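Local coordinates for penicillin-binding protein 2B (Streptococcus pneumoniae, PDB 2WAD) that probably acts as an elongasome transpeptidase that forms the peptide cross-links between adjacent glycan strands of the cell wall, and binds penicillin, at residues N307-I312 / G549-N554; Q406-Q411 / V448-L453; S105-N110 / A193-N198. All blocks are in the same frame, centred on the assembly; numbering follows the deposited sequence.

Contact 1: residues N307-I312 / G549-N554; sequences NIKLTI and GIYDNN. Unlike the reference sequence in segment 549-554: Asp-552 (reference Gly).
Asn-307 and Tyr-551 form a hydrogen-bonded pair between two antiparallel strands, 307-310 and 547-553. These are the middle strands of a four-stranded mixed sheet. Asn-307 N donates to Tyr-551 O at 2.9 Å, nearly straight (174°) and in the plane of that carbonyl. The return bond, from Tyr-551 N to Asn-307 O, measures 2.7 Å. Two residues on, Lys-309 N bonds to Gly-549 O at 3.1 Å. The partner bond from Gly-549 N to Lys-309 O is weak at 3.4 Å, so the ladder slackens here. Between them, Ile-308 and Ile-550 are a non-hydrogen-bonded pair. Their side chains share one face and touch loosely, with Ile-308 CG2 4.2 Å from Ile-550 CG1.

The other face carries Lys-309 and Tyr-551. Gly-549 brings no side chain to this face, and its O lies at the ring edge, in the ring plane. Tyr-551 OH is hydrogen-bonded to Glu-548, which ties down the far end of the ring. Leu-559 and Leu-562 of strand 559-565 also touch Tyr-551. Strand 63-64 of the dimerisation domain borders the other side of 307-310, so the sheet ties that domain to strand 547-553 of the transpeptidase domain. Asp-552 makes a salt bridge to Lys-306. The Lys-309 chain bends at chi3 (94°). Lys-309 CB lies 3.6 Å from Tyr-551 CE2, and Lys-309 CE 3.1 Å from Tyr-551 OH.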
ATOM      1  N   ASN A 307     -15.683  -5.883   8.450  1.00 35.58           N
ATOM      2  CA  ASN A 307     -14.829  -4.747   8.773  1.00 35.11           C
ATOM      3  C   ASN A 307     -13.420  -5.254   9.036  1.00 35.52           C
ATOM      4  O   ASN A 307     -13.251  -6.403   9.457  1.00 34.23           O
ATOM      5  CB  ASN A 307     -15.355  -4.009  10.016  1.00 34.71           C
ATOM      6  CG  ASN A 307     -16.841  -3.693   9.928  1.00 35.14           C
ATOM      7  OD1 ASN A 307     -17.649  -4.302  10.627  1.00 39.97           O
ATOM      8  ND2 ASN A 307     -17.207  -2.746   9.068  1.00 23.79           N
ATOM      9  N   ILE A 308     -12.424  -4.410   8.769  1.00 33.62           N
ATOM     10  CA  ILE A 308     -11.061  -4.694   9.183  1.00 36.08           C
ATOM     11  C   ILE A 308     -10.656  -3.659  10.228  1.00 36.75           C
ATOM     12  O   ILE A 308     -11.028  -2.485  10.116  1.00 36.76           O
ATOM     13  CB  ILE A 308     -10.062  -4.650   7.998  1.00 34.41           C
ATOM     14  CG1 ILE A 308     -10.172  -3.320   7.252  1.00 31.77           C
ATOM     15  CG2 ILE A 308     -10.325  -5.813   7.044  1.00 38.82           C
ATOM     16  CD1 ILE A 308      -9.075  -3.054   6.222  1.00 37.06           C
ATOM     17  N   LYS A 309      -9.911  -4.117  11.232  1.00 37.92           N
ATOM     18  CA  LYS A 309      -9.299  -3.256  12.240  1.00 37.85           C
ATOM     19  C   LYS A 309      -7.786  -3.262  12.046  1.00 38.08           C
ATOM     20  O   LYS A 309      -7.153  -4.317  12.010  1.00 37.06           O
ATOM     21  CB  LYS A 309      -9.684  -3.736  13.645  1.00 38.50           C
ATOM     22  CG  LYS A 309      -9.053  -2.965  14.811  1.00 38.17           C
ATOM     23  CD  LYS A 309      -9.824  -3.180  16.132  1.00 46.26           C
ATOM     24  CE  LYS A 309      -9.233  -4.313  16.977  1.00 49.62           C
ATOM     25  NZ  LYS A 309      -9.521  -4.221  18.443  1.00 44.49           N
ATOM     26  N   LEU A 310      -7.200  -2.074  11.915  1.00 39.12           N
ATOM     27  CA  LEU A 310      -5.759  -1.961  11.692  1.00 36.92           C
ATOM     28  C   LEU A 310      -4.944  -2.174  12.953  1.00 37.98           C
ATOM     29  O   LEU A 310      -5.459  -2.135  14.070  1.00 35.90           O
ATOM     30  CB  LEU A 310      -5.384  -0.604  11.111  1.00 36.99           C
ATOM     31  CG  LEU A 310      -6.266  -0.091   9.974  1.00 38.34           C
ATOM     32  CD1 LEU A 310      -5.600   1.156   9.396  1.00 33.96           C
ATOM     33  CD2 LEU A 310      -6.467  -1.191   8.942  1.00 34.84           C
ATOM     34  N   THR A 311      -3.653  -2.403  12.740  1.00 37.28           N
ATOM     35  CA  THR A 311      -2.705  -2.606  13.821  1.00 35.17           C
ATOM     36  C   THR A 311      -2.223  -1.248  14.298  1.00 37.43           C
ATOM     37  O   THR A 311      -1.641  -1.156  15.374  1.00 38.03           O
ATOM     38  CB  THR A 311      -1.475  -3.389  13.323  1.00 35.88           C
ATOM     39  OG1 THR A 311      -0.937  -2.729  12.168  1.00 30.03           O
ATOM     40  CG2 THR A 311      -1.844  -4.813  12.923  1.00 35.88           C
ATOM     41  N   ILE A 312      -2.432  -0.210  13.490  1.00 38.07           N
ATOM     42  CA  ILE A 312      -1.954   1.134  13.817  1.00 37.89           C
ATOM     43  C   ILE A 312      -2.962   1.913  14.636  1.00 42.18           C
ATOM     44  O   ILE A 312      -4.152   1.948  14.309  1.00 41.15           O
ATOM     45  CB  ILE A 312      -1.665   1.996  12.564  1.00 39.06           C
ATOM     46  CG1 ILE A 312      -0.646   1.306  11.639  1.00 39.62           C
ATOM     47  CG2 ILE A 312      -1.175   3.385  12.996  1.00 32.12           C
ATOM     48  CD1 ILE A 312      -0.599   1.895  10.252  1.00 40.24           C
ATOM     49  N   GLY A 549      -7.239  -7.669  12.208  1.00 34.48           N
ATOM     50  CA  GLY A 549      -8.265  -8.716  12.176  1.00 34.58           C
ATOM     51  C   GLY A 549      -9.466  -8.361  11.318  1.00 32.37           C
ATOM     52  O   GLY A 549      -9.650  -7.212  10.942  1.00 30.45           O
ATOM     53  N   ILE A 550     -10.277  -9.354  10.979  1.00 33.97           N
ATOM     54  CA  ILE A 550     -11.541  -9.074  10.305  1.00 34.73           C
ATOM     55  C   ILE A 550     -12.643  -9.202  11.337  1.00 35.97           C
ATOM     56  O   ILE A 550     -12.658 -10.173  12.087  1.00 36.36           O
ATOM     57  CB  ILE A 550     -11.798 -10.045   9.146  1.00 34.27           C
ATOM     58  CG1 ILE A 550     -10.721  -9.869   8.062  1.00 38.04           C
ATOM     59  CG2 ILE A 550     -13.203  -9.859   8.604  1.00 30.95           C
ATOM     60  CD1 ILE A 550      -9.791 -11.050   7.935  1.00 33.38           C
ATOM     61  N   TYR A 551     -13.560  -8.239  11.366  1.00 38.55           N
ATOM     62  CA  TYR A 551     -14.600  -8.194  12.385  1.00 38.87           C
ATOM     63  C   TYR A 551     -15.986  -8.171  11.769  1.00 41.78           C
ATOM     64  O   TYR A 551     -16.161  -7.704  10.640  1.00 43.55           O
ATOM     65  CB  TYR A 551     -14.415  -6.950  13.257  1.00 37.82           C
ATOM     66  CG  TYR A 551     -13.175  -7.029  14.112  1.00 38.74           C
ATOM     67  CD1 TYR A 551     -13.270  -7.128  15.494  1.00 41.68           C
ATOM     68  CD2 TYR A 551     -11.908  -7.040  13.537  1.00 36.36           C
ATOM     69  CE1 TYR A 551     -12.140  -7.211  16.284  1.00 41.01           C
ATOM     70  CE2 TYR A 551     -10.769  -7.142  14.319  1.00 35.35           C
ATOM     71  CZ  TYR A 551     -10.902  -7.226  15.689  1.00 30.79           C
ATOM     72  OH  TYR A 551      -9.802  -7.340  16.482  1.00 35.69           O
ATOM     73  N   ASP A 552     -16.959  -8.673  12.526  1.00 43.14           N
ATOM     74  CA  ASP A 552     -18.357  -8.646  12.130  1.00 45.80           C
ATOM     75  C   ASP A 552     -18.933  -7.272  12.424  1.00 46.59           C
ATOM     76  O   ASP A 552     -18.297  -6.461  13.110  1.00 46.73           O
ATOM     77  CB  ASP A 552     -19.143  -9.681  12.929  1.00 46.72           C
ATOM     78  CG  ASP A 552     -20.384 -10.146  12.207  1.00 51.38           C
ATOM     79  OD1 ASP A 552     -20.665  -9.654  11.087  1.00 54.51           O
ATOM     80  OD2 ASP A 552     -21.079 -11.013  12.770  1.00 60.31           O
ATOM     81  N   ASN A 553     -20.120  -7.021  11.876  1.00 47.32           N
ATOM     82  CA  ASN A 553     -20.928  -5.848  12.195  1.00 49.09           C
ATOM     83  C   ASN A 553     -21.798  -6.099  13.417  1.00 50.05           C
ATOM     84  O   ASN A 553     -22.291  -7.209  13.608  1.00 52.21           O
ATOM     85  CB  ASN A 553     -21.820  -5.471  11.013  1.00 47.65           C
ATOM     86  CG  ASN A 553     -21.030  -4.878   9.866  1.00 45.39           C
ATOM     87  OD1 ASN A 553     -21.097  -5.352   8.733  1.00 45.31           O
ATOM     88  ND2 ASN A 553     -20.269  -3.838  10.157  1.00 40.73           N
ATOM     89  N   ASN A 554     -21.973  -5.074  14.244  1.00 52.10           N
ATOM     90  CA  ASN A 554     -22.865  -5.162  15.400  1.00 52.89           C
ATOM     91  C   ASN A 554     -24.282  -4.752  15.026  1.00 54.06           C
ATOM     92  O   ASN A 554     -24.554  -4.502  13.853  1.00 54.15           O
ATOM     93  CB  ASN A 554     -22.318  -4.373  16.605  1.00 51.53           C
ATOM     94  CG  ASN A 554     -22.219  -2.868  16.361  1.00 48.11           C
ATOM     95  OD1 ASN A 554     -22.853  -2.306  15.467  1.00 44.02           O
ATOM     96  ND2 ASN A 554     -21.422  -2.203  17.188  1.00 44.65           N
TER

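Contact 2: residues Q406-Q411 / V448-L453; sequences QTLTDQ and VVQTAL. Unlike the reference sequence in segment 448-453: Val-448 (reference Met).
Gln-450 runs out from the helix beside Leu-408, and the two side chains pass each other pointing opposite ways. Leu-408 CD1 rests 4.0 Å from Gln-450 CB, while the amide goes further, to the backbone of Thr-409. Gln-450 NE2 donates to Thr-409 O at 2.9 Å, with the donor tilted 31° from the carbonyl plane. NE2 also bonds to Ala-446 O, one turn back on its own helix. On the other branch, Gln-450 OE1 accepts a hydrogen bond of 2.7 Å from a water. That water accepts from Thr-409 N at 2.9 Å. One amide thus serves both polar backbone groups of Thr-409, one directly and one through water. The extended chain beyond CG (chi2 176°) carries CD outward from the helix. The Gln-411 side chain lies across that of Gln-450, its amide turned 78° against the other.

The strand 408-410 pairs with 432-434 in a small antiparallel sheet. Asp-410 turns away from segment 448-453 and bonds to Tyr-425 and Ser-444. The contact thus lays a two-stranded antiparallel sheet against helix 445-455 of the transpeptidase domain, joined by a helix glutamine that hydrogen-bonds the strand backbone.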
ATOM      1  N   GLN A 406      34.998 -13.698  14.775  1.00 42.16           N
ATOM      2  CA  GLN A 406      36.365 -13.678  14.236  1.00 42.48           C
ATOM      3  C   GLN A 406      37.045 -12.306  14.196  1.00 45.04           C
ATOM      4  O   GLN A 406      36.407 -11.293  13.870  1.00 44.07           O
ATOM      5  CB  GLN A 406      36.391 -14.328  12.842  1.00 39.84           C
ATOM      6  CG  GLN A 406      37.773 -14.457  12.207  1.00 37.76           C
ATOM      7  CD  GLN A 406      37.745 -15.255  10.905  1.00 40.92           C
ATOM      8  OE1 GLN A 406      36.881 -16.115  10.714  1.00 40.46           O
ATOM      9  NE2 GLN A 406      38.685 -14.978  10.006  1.00 36.95           N
ATOM     10  N   THR A 407      38.344 -12.296  14.512  1.00 46.35           N
ATOM     11  CA  THR A 407      39.154 -11.084  14.504  1.00 43.91           C
ATOM     12  C   THR A 407      39.785 -10.833  13.145  1.00 44.70           C
ATOM     13  O   THR A 407      40.330 -11.730  12.529  1.00 46.00           O
ATOM     14  CB  THR A 407      40.283 -11.112  15.562  1.00 46.41           C
ATOM     15  OG1 THR A 407      39.711 -11.075  16.876  1.00 41.67           O
ATOM     16  CG2 THR A 407      41.226  -9.899  15.386  1.00 39.27           C
ATOM     17  N   LEU A 408      39.691  -9.597  12.672  1.00 43.14           N
ATOM     18  CA  LEU A 408      40.349  -9.206  11.446  1.00 44.95           C
ATOM     19  C   LEU A 408      41.120  -7.936  11.797  1.00 44.10           C
ATOM     20  O   LEU A 408      40.946  -7.372  12.881  1.00 46.08           O
ATOM     21  CB  LEU A 408      39.327  -8.930  10.328  1.00 43.19           C
ATOM     22  CG  LEU A 408      38.442 -10.043   9.744  1.00 46.15           C
ATOM     23  CD1 LEU A 408      37.508  -9.528   8.628  1.00 40.90           C
ATOM     24  CD2 LEU A 408      39.251 -11.178   9.203  1.00 46.12           C
ATOM     25  N   THR A 409      41.972  -7.485  10.888  1.00 43.37           N
ATOM     26  CA  THR A 409      42.666  -6.227  11.085  1.00 42.51           C
ATOM     27  C   THR A 409      41.843  -5.124  10.424  1.00 41.49           C
ATOM     28  O   THR A 409      41.550  -5.163   9.223  1.00 40.06           O
ATOM     29  CB  THR A 409      44.080  -6.267  10.460  1.00 43.57           C
ATOM     30  OG1 THR A 409      44.801  -7.367  11.024  1.00 42.09           O
ATOM     31  CG2 THR A 409      44.852  -4.962  10.711  1.00 41.48           C
ATOM     32  N   ASP A 410      41.485  -4.132  11.226  1.00 40.03           N
ATOM     33  CA  ASP A 410      40.971  -2.885  10.689  1.00 40.48           C
ATOM     34  C   ASP A 410      42.169  -2.105  10.148  1.00 42.81           C
ATOM     35  O   ASP A 410      43.078  -1.751  10.903  1.00 42.80           O
ATOM     36  CB  ASP A 410      40.256  -2.099  11.790  1.00 34.67           C
ATOM     37  CG  ASP A 410      39.417  -0.974  11.240  1.00 40.02           C
ATOM     38  OD1 ASP A 410      39.953  -0.075  10.556  1.00 38.10           O
ATOM     39  OD2 ASP A 410      38.192  -1.006  11.484  1.00 45.02           O
ATOM     40  N   GLN A 411      42.158  -1.870   8.838  1.00 43.26           N
ATOM     41  CA  GLN A 411      43.205  -1.149   8.108  1.00 43.82           C
ATOM     42  C   GLN A 411      42.539  -0.558   6.867  1.00 43.89           C
ATOM     43  O   GLN A 411      41.461  -1.017   6.461  1.00 42.16           O
ATOM     44  CB  GLN A 411      44.306  -2.133   7.674  1.00 43.04           C
ATOM     45  CG  GLN A 411      43.717  -3.341   6.937  1.00 41.79           C
ATOM     46  CD  GLN A 411      44.710  -4.467   6.715  1.00 43.01           C
ATOM     47  OE1 GLN A 411      45.869  -4.215   6.405  1.00 49.64           O
ATOM     48  NE2 GLN A 411      44.260  -5.714   6.876  1.00 39.24           N
ATOM     49  N   VAL A 448      33.864  -5.437   6.803  1.00 36.24           N
ATOM     50  CA  VAL A 448      32.860  -5.891   5.857  1.00 35.82           C
ATOM     51  C   VAL A 448      33.391  -5.953   4.428  1.00 35.08           C
ATOM     52  O   VAL A 448      32.894  -6.730   3.627  1.00 33.84           O
ATOM     53  CB  VAL A 448      31.553  -5.055   5.874  1.00 35.66           C
ATOM     54  CG1 VAL A 448      30.728  -5.342   7.137  1.00 35.46           C
ATOM     55  CG2 VAL A 448      31.825  -3.567   5.686  1.00 28.69           C
ATOM     56  N   VAL A 449      34.358  -5.104   4.102  1.00 32.93           N
ATOM     57  CA  VAL A 449      35.020  -5.142   2.811  1.00 35.62           C
ATOM     58  C   VAL A 449      35.921  -6.388   2.692  1.00 36.76           C
ATOM     59  O   VAL A 449      35.927  -7.067   1.665  1.00 39.49           O
ATOM     60  CB  VAL A 449      35.810  -3.842   2.547  1.00 36.97           C
ATOM     61  CG1 VAL A 449      36.690  -4.008   1.327  1.00 41.24           C
ATOM     62  CG2 VAL A 449      34.850  -2.681   2.293  1.00 31.78           C
ATOM     63  N   GLN A 450      36.665  -6.707   3.741  1.00 34.72           N
ATOM     64  CA  GLN A 450      37.407  -7.966   3.801  1.00 36.65           C
ATOM     65  C   GLN A 450      36.483  -9.180   3.766  1.00 36.09           C
ATOM     66  O   GLN A 450      36.742 -10.122   3.047  1.00 36.74           O
ATOM     67  CB  GLN A 450      38.321  -8.005   5.036  1.00 35.68           C
ATOM     68  CG  GLN A 450      39.563  -7.144   4.893  1.00 37.97           C
ATOM     69  CD  GLN A 450      40.421  -7.102   6.154  1.00 44.38           C
ATOM     70  OE1 GLN A 450      41.497  -7.701   6.195  1.00 48.30           O
ATOM     71  NE2 GLN A 450      39.971  -6.363   7.174  1.00 37.03           N
ATOM     72  N   THR A 451      35.376  -9.151   4.500  1.00 38.20           N
ATOM     73  CA  THR A 451      34.361 -10.189   4.377  1.00 36.82           C
ATOM     74  C   THR A 451      33.846 -10.381   2.959  1.00 38.81           C
ATOM     75  O   THR A 451      33.814 -11.524   2.494  1.00 36.32           O
ATOM     76  CB  THR A 451      33.153  -9.960   5.304  1.00 37.18           C
ATOM     77  OG1 THR A 451      33.587  -9.950   6.668  1.00 35.00           O
ATOM     78  CG2 THR A 451      32.128 -11.069   5.131  1.00 32.44           C
ATOM     79  N   ALA A 452      33.433  -9.301   2.286  1.00 38.68           N
ATOM     80  CA  ALA A 452      32.981  -9.407   0.887  1.00 39.97           C
ATOM     81  C   ALA A 452      34.050  -9.971  -0.061  1.00 40.60           C
ATOM     82  O   ALA A 452      33.768 -10.840  -0.882  1.00 41.53           O
ATOM     83  CB  ALA A 452      32.485  -8.051   0.340  1.00 39.31           C
ATOM     84  N   LEU A 453      35.269  -9.447  -0.009  1.00 40.67           N
ATOM     85  CA  LEU A 453      36.331 -10.028  -0.835  1.00 42.46           C
ATOM     86  C   LEU A 453      36.387 -11.551  -0.622  1.00 43.15           C
ATOM     87  O   LEU A 453      36.609 -12.308  -1.557  1.00 41.84           O
ATOM     88  CB  LEU A 453      37.680  -9.379  -0.514  1.00 44.07           C
ATOM     89  CG  LEU A 453      38.873  -9.831  -1.360  1.00 48.91           C
ATOM     90  CD1 LEU A 453      38.745  -9.308  -2.780  1.00 44.28           C
ATOM     91  CD2 LEU A 453      40.183  -9.384  -0.743  1.00 48.54           C
TER
HETATM   92  O   HOH W   1      42.534  -8.809   8.405  1.00 39.69           O

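Contact 3: residues S105-N110 / A193-N198; sequences SISSPN and ATDPLN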
ATOM      1  N   SER A 105     -33.053  17.715 -13.724  1.00 46.25           N
ATOM      2  CA  SER A 105     -32.163  18.578 -14.490  1.00 49.41           C
ATOM      3  C   SER A 105     -30.985  17.780 -15.034  1.00 49.64           C
ATOM      4  O   SER A 105     -30.281  17.088 -14.292  1.00 47.82           O
ATOM      5  CB  SER A 105     -31.619  19.705 -13.603  1.00 48.92           C
ATOM      6  OG  SER A 105     -32.395  20.873 -13.759  1.00 53.76           O
ATOM      7  N   ILE A 106     -30.779  17.920 -16.338  1.00 52.50           N
ATOM      8  CA  ILE A 106     -29.665  17.317 -17.058  1.00 56.80           C
ATOM      9  C   ILE A 106     -28.947  18.455 -17.775  1.00 60.08           C
ATOM     10  O   ILE A 106     -29.367  18.893 -18.846  1.00 61.14           O
ATOM     11  CB  ILE A 106     -30.160  16.279 -18.098  1.00 56.36           C
ATOM     12  CG1 ILE A 106     -30.856  15.097 -17.410  1.00 56.79           C
ATOM     13  CG2 ILE A 106     -29.034  15.803 -19.004  1.00 53.06           C
ATOM     14  CD1 ILE A 106     -30.106  14.512 -16.229  1.00 56.51           C
ATOM     15  N   SER A 107     -27.871  18.952 -17.178  1.00 64.12           N
ATOM     16  CA  SER A 107     -27.178  20.095 -17.763  1.00 68.78           C
ATOM     17  C   SER A 107     -25.951  19.654 -18.555  1.00 70.10           C
ATOM     18  O   SER A 107     -25.718  20.122 -19.670  1.00 69.69           O
ATOM     19  CB  SER A 107     -26.844  21.166 -16.712  1.00 69.09           C
ATOM     20  OG  SER A 107     -26.218  20.611 -15.566  1.00 72.76           O
ATOM     21  N   SER A 108     -25.193  18.722 -17.989  1.00 74.06           N
ATOM     22  CA  SER A 108     -23.967  18.233 -18.612  1.00 76.59           C
ATOM     23  C   SER A 108     -24.206  16.898 -19.314  1.00 77.61           C
ATOM     24  O   SER A 108     -24.090  15.833 -18.693  1.00 80.32           O
ATOM     25  CB  SER A 108     -22.864  18.067 -17.560  1.00 77.31           C
ATOM     26  OG  SER A 108     -22.626  19.273 -16.850  1.00 80.18           O
ATOM     27  N   PRO A 109     -24.531  16.946 -20.614  1.00 76.34           N
ATOM     28  CA  PRO A 109     -24.860  15.744 -21.370  1.00 75.47           C
ATOM     29  C   PRO A 109     -23.731  15.294 -22.302  1.00 75.45           C
ATOM     30  O   PRO A 109     -23.554  15.894 -23.367  1.00 74.97           O
ATOM     31  CB  PRO A 109     -26.063  16.195 -22.206  1.00 74.75           C
ATOM     32  CG  PRO A 109     -25.999  17.722 -22.222  1.00 76.14           C
ATOM     33  CD  PRO A 109     -24.815  18.158 -21.399  1.00 75.76           C
ATOM     34  N   ASN A 110     -23.005  14.243 -21.915  1.00 74.07           N
ATOM     35  CA  ASN A 110     -21.894  13.706 -22.709  1.00 74.03           C
ATOM     36  C   ASN A 110     -22.157  12.344 -23.355  1.00 72.57           C
ATOM     37  O   ASN A 110     -21.769  11.314 -22.805  1.00 74.31           O
ATOM     38  CB  ASN A 110     -20.635  13.577 -21.844  1.00 75.39           C
ATOM     39  CG  ASN A 110     -19.970  14.914 -21.561  1.00 78.34           C
ATOM     40  OD1 ASN A 110     -19.583  15.190 -20.422  1.00 80.46           O
ATOM     41  ND2 ASN A 110     -19.831  15.748 -22.592  1.00 77.65           N
ATOM     42  N   ALA A 193     -28.528   8.656 -12.799  1.00 39.21           N
ATOM     43  CA  ALA A 193     -27.755   9.848 -12.479  1.00 39.46           C
ATOM     44  C   ALA A 193     -28.331  11.134 -13.068  1.00 39.78           C
ATOM     45  O   ALA A 193     -28.651  11.227 -14.255  1.00 40.19           O
ATOM     46  CB  ALA A 193     -26.293   9.664 -12.861  1.00 41.24           C
ATOM     47  N   THR A 194     -28.476  12.129 -12.204  1.00 40.14           N
ATOM     48  CA  THR A 194     -29.040  13.410 -12.594  1.00 43.42           C
ATOM     49  C   THR A 194     -28.263  14.478 -11.830  1.00 43.40           C
ATOM     50  O   THR A 194     -27.489  14.133 -10.947  1.00 41.69           O
ATOM     51  CB  THR A 194     -30.537  13.465 -12.218  1.00 42.75           C
ATOM     52  OG1 THR A 194     -31.135  14.618 -12.813  1.00 50.24           O
ATOM     53  CG2 THR A 194     -30.712  13.530 -10.710  1.00 43.81           C
ATOM     54  N   ASP A 195     -28.446  15.753 -12.168  1.00 46.05           N
ATOM     55  CA  ASP A 195     -27.952  16.833 -11.309  1.00 47.79           C
ATOM     56  C   ASP A 195     -28.598  16.701  -9.937  1.00 49.75           C
ATOM     57  O   ASP A 195     -29.779  16.380  -9.832  1.00 49.73           O
ATOM     58  CB  ASP A 195     -28.291  18.213 -11.882  1.00 46.65           C
ATOM     59  CG  ASP A 195     -27.683  18.442 -13.252  1.00 46.30           C
ATOM     60  OD1 ASP A 195     -26.754  17.695 -13.626  1.00 50.98           O
ATOM     61  OD2 ASP A 195     -28.129  19.369 -13.958  1.00 41.61           O
ATOM     62  N   PRO A 196     -27.828  16.987  -8.881  1.00 52.53           N
ATOM     63  CA  PRO A 196     -28.273  16.790  -7.503  1.00 54.03           C
ATOM     64  C   PRO A 196     -29.720  17.249  -7.270  1.00 55.14           C
ATOM     65  O   PRO A 196     -30.146  18.274  -7.816  1.00 52.66           O
ATOM     66  CB  PRO A 196     -27.302  17.667  -6.703  1.00 54.86           C
ATOM     67  CG  PRO A 196     -26.112  17.847  -7.590  1.00 53.03           C
ATOM     68  CD  PRO A 196     -26.659  17.880  -8.970  1.00 52.11           C
ATOM     69  N   LEU A 197     -30.460  16.485  -6.470  1.00 58.00           N
ATOM     70  CA  LEU A 197     -31.860  16.788  -6.170  1.00 61.63           C
ATOM     71  C   LEU A 197     -32.029  17.317  -4.746  1.00 62.82           C
ATOM     72  O   LEU A 197     -31.760  16.604  -3.774  1.00 62.81           O
ATOM     73  CB  LEU A 197     -32.730  15.532  -6.330  1.00 62.17           C
ATOM     74  CG  LEU A 197     -32.833  14.791  -7.665  1.00 59.92           C
ATOM     75  CD1 LEU A 197     -33.348  13.373  -7.446  1.00 53.44           C
ATOM     76  CD2 LEU A 197     -33.736  15.561  -8.603  1.00 59.65           C
ATOM     77  N   ASN A 198     -32.488  18.558  -4.630  1.00 64.87           N
ATOM     78  CA  ASN A 198     -32.876  19.103  -3.334  1.00 67.52           C
ATOM     79  C   ASN A 198     -34.068  18.334  -2.760  1.00 67.96           C
ATOM     80  O   ASN A 198     -34.598  17.434  -3.411  1.00 68.43           O
ATOM     81  CB  ASN A 198     -33.224  20.586  -3.469  1.00 68.21           C
ATOM     82  CG  ASN A 198     -34.558  20.804  -4.145  1.00 70.50           C
ATOM     83  OD1 ASN A 198     -35.470  19.992  -4.002  1.00 71.86           O
ATOM     84  ND2 ASN A 198     -34.682  21.905  -4.882  1.00 73.09           N
TER
HETATM   85  O   HOH W   2     -32.167  17.578 -11.150  1.00 40.40           O
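Ser-105 and Asp-195 bring two irregular loop segments together, their CA atoms 5.6 Å apart, and Asp-195 N donates to Ser-105 O at 3.1 Å, nearly along the C=O axis. A water makes a second link. It accepts from Ser-105 N at 2.7 Å and donates to Asp-195 O at 3.0 Å. The two backbones are therefore linked once directly and once through solvent.

Ser-105 O has a second donor, the hydroxyl of Thr-194. Thr-194 OG1 lies 3.0 Å from Ser-105 O and sits above the carbonyl plane, 47° out of it. This carbonyl is gripped by neighbouring residues, one using its backbone and one its side chain.

The Asp-195 carboxylate reaches Ser-107. Ser-107 OG donates to Asp-195 OD2 at 2.8 Å, meeting it on the syn side and 30° out of the carboxylate plane. For this, Ser-107 OG stands between its own backbone N and carbonyl carbon (chi1 49°), on the side where Asp-195 OD2 lies. Ser-107 N adds a weak, bent bond of 3.3 Å to the same Asp-195 OD2. Two donors from one residue thus hold a single oxygen, and would help to offset its charge.

Ile-106 lies across Thr-194 in van der Waals contact. The nearest atom to the methyl Ile-106 CD1 is Thr-194 OG1, at 3.6 Å. Ile-106 also touches Lys-173, Tyr-176 and Leu-177 of helix 169-182.

Both segments belong to the dimerisation domain. Segment 105-110 lies between helices 90-100 and 113-121. Segment 193-198 runs from strand 189-191 to helix 199-208, with Asn-198 as the N-cap of that helix. Helix 169-182 contacts both loops, since Gln-180 also accepts from Ala-193 N.

Overall arrangement
Contact 1 is the most buried of the three, while contacts 2 and 3 lie at the surface on opposite sides of the chain's centre. No secondary-structure element is common to any two of them. Contact 1 is a backbone ladder between strands. Contact 2 uses a helix side chain to serve a strand's backbone, and contact 3 joins two loops through backbone, hydroxyl and carboxylate groups. Water takes part in both surface contacts. Contact 3 belongs to the dimerisation domain and contact 2 to the transpeptidase domain, their centres about 73 Å apart. Along the chain, contact 3 closes first, and contact 2 falls between the two strands of contact 1.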